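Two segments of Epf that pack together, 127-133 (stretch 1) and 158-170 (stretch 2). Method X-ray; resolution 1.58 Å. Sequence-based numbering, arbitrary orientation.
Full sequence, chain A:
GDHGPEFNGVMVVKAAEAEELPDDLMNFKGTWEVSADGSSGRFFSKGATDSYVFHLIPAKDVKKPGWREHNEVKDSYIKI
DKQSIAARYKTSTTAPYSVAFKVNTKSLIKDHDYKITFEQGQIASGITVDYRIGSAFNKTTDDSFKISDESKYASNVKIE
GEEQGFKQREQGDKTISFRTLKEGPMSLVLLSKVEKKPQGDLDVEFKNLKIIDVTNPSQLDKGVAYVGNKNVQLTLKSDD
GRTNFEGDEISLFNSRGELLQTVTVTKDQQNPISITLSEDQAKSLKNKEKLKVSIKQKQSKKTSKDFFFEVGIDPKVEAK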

# COMPACT_ATOMS: atom_id res chain seq x y z
N ILE A 127 12.50 -25.43 -2.46
CA ILE A 127 11.53 -24.44 -1.97
C ILE A 127 10.98 -23.63 -3.14
O ILE A 127 11.74 -23.18 -4.02
CB ILE A 127 12.15 -23.50 -0.90
CG1 ILE A 127 12.58 -24.30 0.38
CG2 ILE A 127 11.19 -22.34 -0.56
CD1 ILE A 127 13.20 -23.44 1.47
N THR A 128 9.64 -23.44 -3.15
CA THR A 128 9.00 -22.57 -4.13
C THR A 128 8.36 -21.44 -3.33
O THR A 128 8.11 -21.59 -2.12
CB THR A 128 8.06 -23.31 -5.08
OG1 THR A 128 7.14 -24.08 -4.30
CG2 THR A 128 8.84 -24.25 -6.04
N VAL A 129 8.21 -20.28 -3.96
CA VAL A 129 7.82 -19.06 -3.27
C VAL A 129 6.68 -18.36 -3.98
O VAL A 129 6.60 -18.35 -5.22
CB VAL A 129 9.12 -18.15 -3.26
CG1 VAL A 129 8.85 -16.73 -2.75
CG2 VAL A 129 10.25 -18.80 -2.45
N ASP A 130 5.84 -17.69 -3.18
CA ASP A 130 4.75 -16.85 -3.69
C ASP A 130 4.75 -15.55 -2.91
O ASP A 130 5.21 -15.52 -1.75
CB ASP A 130 3.38 -17.56 -3.59
CG ASP A 130 2.24 -16.89 -4.37
OD1 ASP A 130 2.52 -15.99 -5.20
OD2 ASP A 130 1.07 -17.25 -4.13
N TYR A 131 4.26 -14.48 -3.54
CA TYR A 131 4.13 -13.15 -2.91
C TYR A 131 2.69 -12.70 -3.09
O TYR A 131 2.19 -12.69 -4.22
CB TYR A 131 5.05 -12.10 -3.55
CG TYR A 131 6.50 -12.49 -3.77
CD1 TYR A 131 7.27 -13.03 -2.73
CD2 TYR A 131 7.14 -12.23 -4.98
CE1 TYR A 131 8.62 -13.32 -2.91
CE2 TYR A 131 8.48 -12.51 -5.17
CZ TYR A 131 9.22 -13.06 -4.13
OH TYR A 131 10.55 -13.36 -4.33
N ARG A 132 2.04 -12.34 -2.00
CA ARG A 132 0.66 -11.90 -2.07
C ARG A 132 0.43 -10.68 -1.23
O ARG A 132 1.25 -10.38 -0.38
CB ARG A 132 -0.28 -13.02 -1.57
CG ARG A 132 -0.30 -14.30 -2.42
CD ARG A 132 -1.21 -14.18 -3.63
NE ARG A 132 -1.01 -15.36 -4.49
CZ ARG A 132 -1.63 -15.51 -5.65
NH1 ARG A 132 -2.43 -14.56 -6.12
NH2 ARG A 132 -1.41 -16.60 -6.38
N ILE A 133 -0.71 -10.01 -1.45
CA ILE A 133 -1.16 -8.95 -0.55
C ILE A 133 -2.25 -9.56 0.33
O ILE A 133 -3.04 -10.38 -0.15
CB ILE A 133 -1.68 -7.70 -1.32
CG1 ILE A 133 -0.64 -7.22 -2.36
CG2 ILE A 133 -2.06 -6.56 -0.33
CD1 ILE A 133 0.73 -6.86 -1.82
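Stretch 2, residues 158-170: KIEGEEQGFKQRE

Stretch 1 is an extended strand. Stretch 2 ends a strand at Lys158 and Ile159, makes a type II turn from Ile159 to Glu162, and then continues as an extended loop. This loop runs antiparallel to stretch 1, and a single bridge pairs Val129 with Lys167, CA to CA 5.4 Å. The contact buries 649 Å², both sides summed.

Ile127 points away from stretch 2. Its carbonyl is linked through a water to Gln168: Ile127 O to water 2.6 Å, Gln168 NE2 to water 3.1 Å. Thr128 points toward the loop. Its CG2 lies 4.0 Å from Gln168 N, and its OG1 lies 3.8 Å from Phe166 CB.

Val129 carries the backbone pairing. Val129 N donates to Lys167 O at 2.9 Å, and Lys167 N donates to Val129 O at 3.1 Å. The same Val129 O also accepts from Arg169 NE at 2.9 Å and from Arg169 NH2 at 3.1 Å, so the arginine is held at the edge of its guanidinium.

Asp130 CB sits over the face of the Phe166 ring, 3.9 Å from its centroid. Asp130 OD1 accepts a weak hydrogen bond from Gly165 N at 2.8 Å. Gly165 has phi 99° and psi 157°, where a CB would jam against the carbonyl of Gln164.

Tyr131 turns the end of its side chain to stretch 2. Ile159 CD1 meets the ring edge, 3.7 Å from Tyr131 CD2. Arg169 covers one face in an off-centre cation-pi contact, with CZ 4.7 Å from the Tyr131 ring centroid. Tyr131 O accepts from Gln164 NE2 at 2.9 Å, in nearly straight geometry.

Arg132 NE forms a salt bridge with Asp130 OD2 at 2.8 Å. Gln164 lies over one face of this guanidinium; Arg132 CD is 3.5 Å from Gln164 NE2. Ile133 makes no contact.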

# COMPACT_ATOMS: atom_id res chain seq x y z
N LYS A 158 0.80 -6.67 -9.23
CA LYS A 158 1.75 -6.98 -10.29
C LYS A 158 3.15 -7.08 -9.73
O LYS A 158 3.63 -6.13 -9.10
CB LYS A 158 1.70 -5.92 -11.41
CG LYS A 158 2.75 -6.08 -12.53
CD LYS A 158 2.63 -4.98 -13.59
CE LYS A 158 3.69 -5.08 -14.69
NZ LYS A 158 3.51 -3.99 -15.70
N ILE A 159 3.82 -8.20 -10.01
CA ILE A 159 5.24 -8.36 -9.68
C ILE A 159 6.01 -8.03 -10.94
O ILE A 159 5.74 -8.66 -11.98
CB ILE A 159 5.66 -9.76 -9.15
CG1 ILE A 159 4.72 -10.34 -8.06
CG2 ILE A 159 7.13 -9.73 -8.69
CD1 ILE A 159 4.87 -11.87 -7.94
N GLU A 160 6.95 -7.07 -10.88
CA GLU A 160 7.72 -6.79 -12.10
C GLU A 160 8.46 -8.04 -12.54
O GLU A 160 9.19 -8.65 -11.74
CB GLU A 160 8.72 -5.62 -11.92
CG GLU A 160 8.03 -4.29 -11.66
CD GLU A 160 7.15 -3.82 -12.81
OE1 GLU A 160 7.66 -3.72 -13.95
OE2 GLU A 160 5.94 -3.58 -12.58
N GLY A 161 8.26 -8.42 -13.81
CA GLY A 161 9.00 -9.53 -14.42
C GLY A 161 8.65 -10.95 -14.00
O GLY A 161 9.30 -11.89 -14.45
N GLU A 162 7.67 -11.11 -13.09
CA GLU A 162 7.30 -12.44 -12.57
C GLU A 162 5.82 -12.62 -12.39
O GLU A 162 5.05 -11.65 -12.43
CB GLU A 162 7.91 -12.70 -11.17
CG GLU A 162 9.20 -12.01 -10.88
CD GLU A 162 10.05 -12.65 -9.82
OE1 GLU A 162 9.54 -13.13 -8.79
OE2 GLU A 162 11.28 -12.56 -9.99
N GLU A 163 5.45 -13.86 -12.10
CA GLU A 163 4.06 -14.24 -11.85
C GLU A 163 3.83 -14.60 -10.41
O GLU A 163 4.73 -15.13 -9.75
CB GLU A 163 3.66 -15.51 -12.66
CG GLU A 163 3.88 -15.43 -14.16
CD GLU A 163 5.33 -15.48 -14.58
OE1 GLU A 163 6.02 -16.45 -14.19
OE2 GLU A 163 5.79 -14.52 -15.22
N GLN A 164 2.58 -14.44 -9.95
CA GLN A 164 2.19 -14.93 -8.63
C GLN A 164 1.92 -16.45 -8.75
O GLN A 164 1.89 -17.01 -9.84
CB GLN A 164 0.98 -14.17 -8.08
CG GLN A 164 1.34 -12.76 -7.71
CD GLN A 164 0.13 -12.01 -7.24
OE1 GLN A 164 -0.74 -11.65 -8.04
NE2 GLN A 164 0.05 -11.79 -5.92
N GLY A 165 1.75 -17.09 -7.61
CA GLY A 165 1.65 -18.54 -7.52
C GLY A 165 3.02 -19.06 -7.11
O GLY A 165 4.04 -18.39 -7.32
N PHE A 166 3.05 -20.25 -6.51
CA PHE A 166 4.32 -20.81 -6.06
C PHE A 166 5.19 -21.21 -7.24
O PHE A 166 4.79 -22.04 -8.07
CB PHE A 166 4.11 -22.03 -5.15
CG PHE A 166 3.59 -21.66 -3.79
CD1 PHE A 166 4.47 -21.26 -2.78
CD2 PHE A 166 2.23 -21.66 -3.52
CE1 PHE A 166 3.98 -20.89 -1.53
CE2 PHE A 166 1.75 -21.33 -2.25
CZ PHE A 166 2.63 -20.92 -1.26
N LYS A 167 6.39 -20.65 -7.27
CA LYS A 167 7.35 -20.88 -8.35
C LYS A 167 8.76 -20.79 -7.83
O LYS A 167 9.01 -20.18 -6.78
CB LYS A 167 7.20 -19.76 -9.43
CG LYS A 167 5.86 -19.70 -10.15
CD LYS A 167 5.96 -18.89 -11.41
CE LYS A 167 4.80 -19.21 -12.33
NZ LYS A 167 5.20 -19.20 -13.77
N GLN A 168 9.72 -21.33 -8.60
CA GLN A 168 11.11 -21.03 -8.35
C GLN A 168 11.33 -19.58 -8.82
O GLN A 168 10.72 -19.17 -9.82
CB GLN A 168 12.03 -21.99 -9.14
CG GLN A 168 12.01 -23.41 -8.62
CD GLN A 168 13.18 -24.16 -9.24
OE1 GLN A 168 13.28 -24.30 -10.46
NE2 GLN A 168 14.10 -24.60 -8.41
N ARG A 169 12.13 -18.79 -8.11
CA ARG A 169 12.37 -17.41 -8.50
C ARG A 169 13.84 -17.07 -8.46
O ARG A 169 14.58 -17.66 -7.66
CB ARG A 169 11.62 -16.43 -7.54
CG ARG A 169 10.11 -16.67 -7.51
CD ARG A 169 9.36 -15.69 -6.62
NE ARG A 169 7.97 -16.14 -6.56
CZ ARG A 169 7.03 -15.79 -7.45
NH1 ARG A 169 7.27 -14.83 -8.34
NH2 ARG A 169 5.82 -16.34 -7.38
N GLU A 170 14.24 -16.09 -9.25
CA GLU A 170 15.60 -15.56 -9.13
C GLU A 170 15.73 -14.89 -7.76
O GLU A 170 14.76 -14.31 -7.25
CB GLU A 170 15.90 -14.50 -10.19
CG GLU A 170 15.82 -14.88 -11.64
CD GLU A 170 16.26 -13.68 -12.46
OE1 GLU A 170 17.19 -13.85 -13.28
OE2 GLU A 170 15.78 -12.56 -12.19
O HOH W 1 13.85 -23.59 -5.48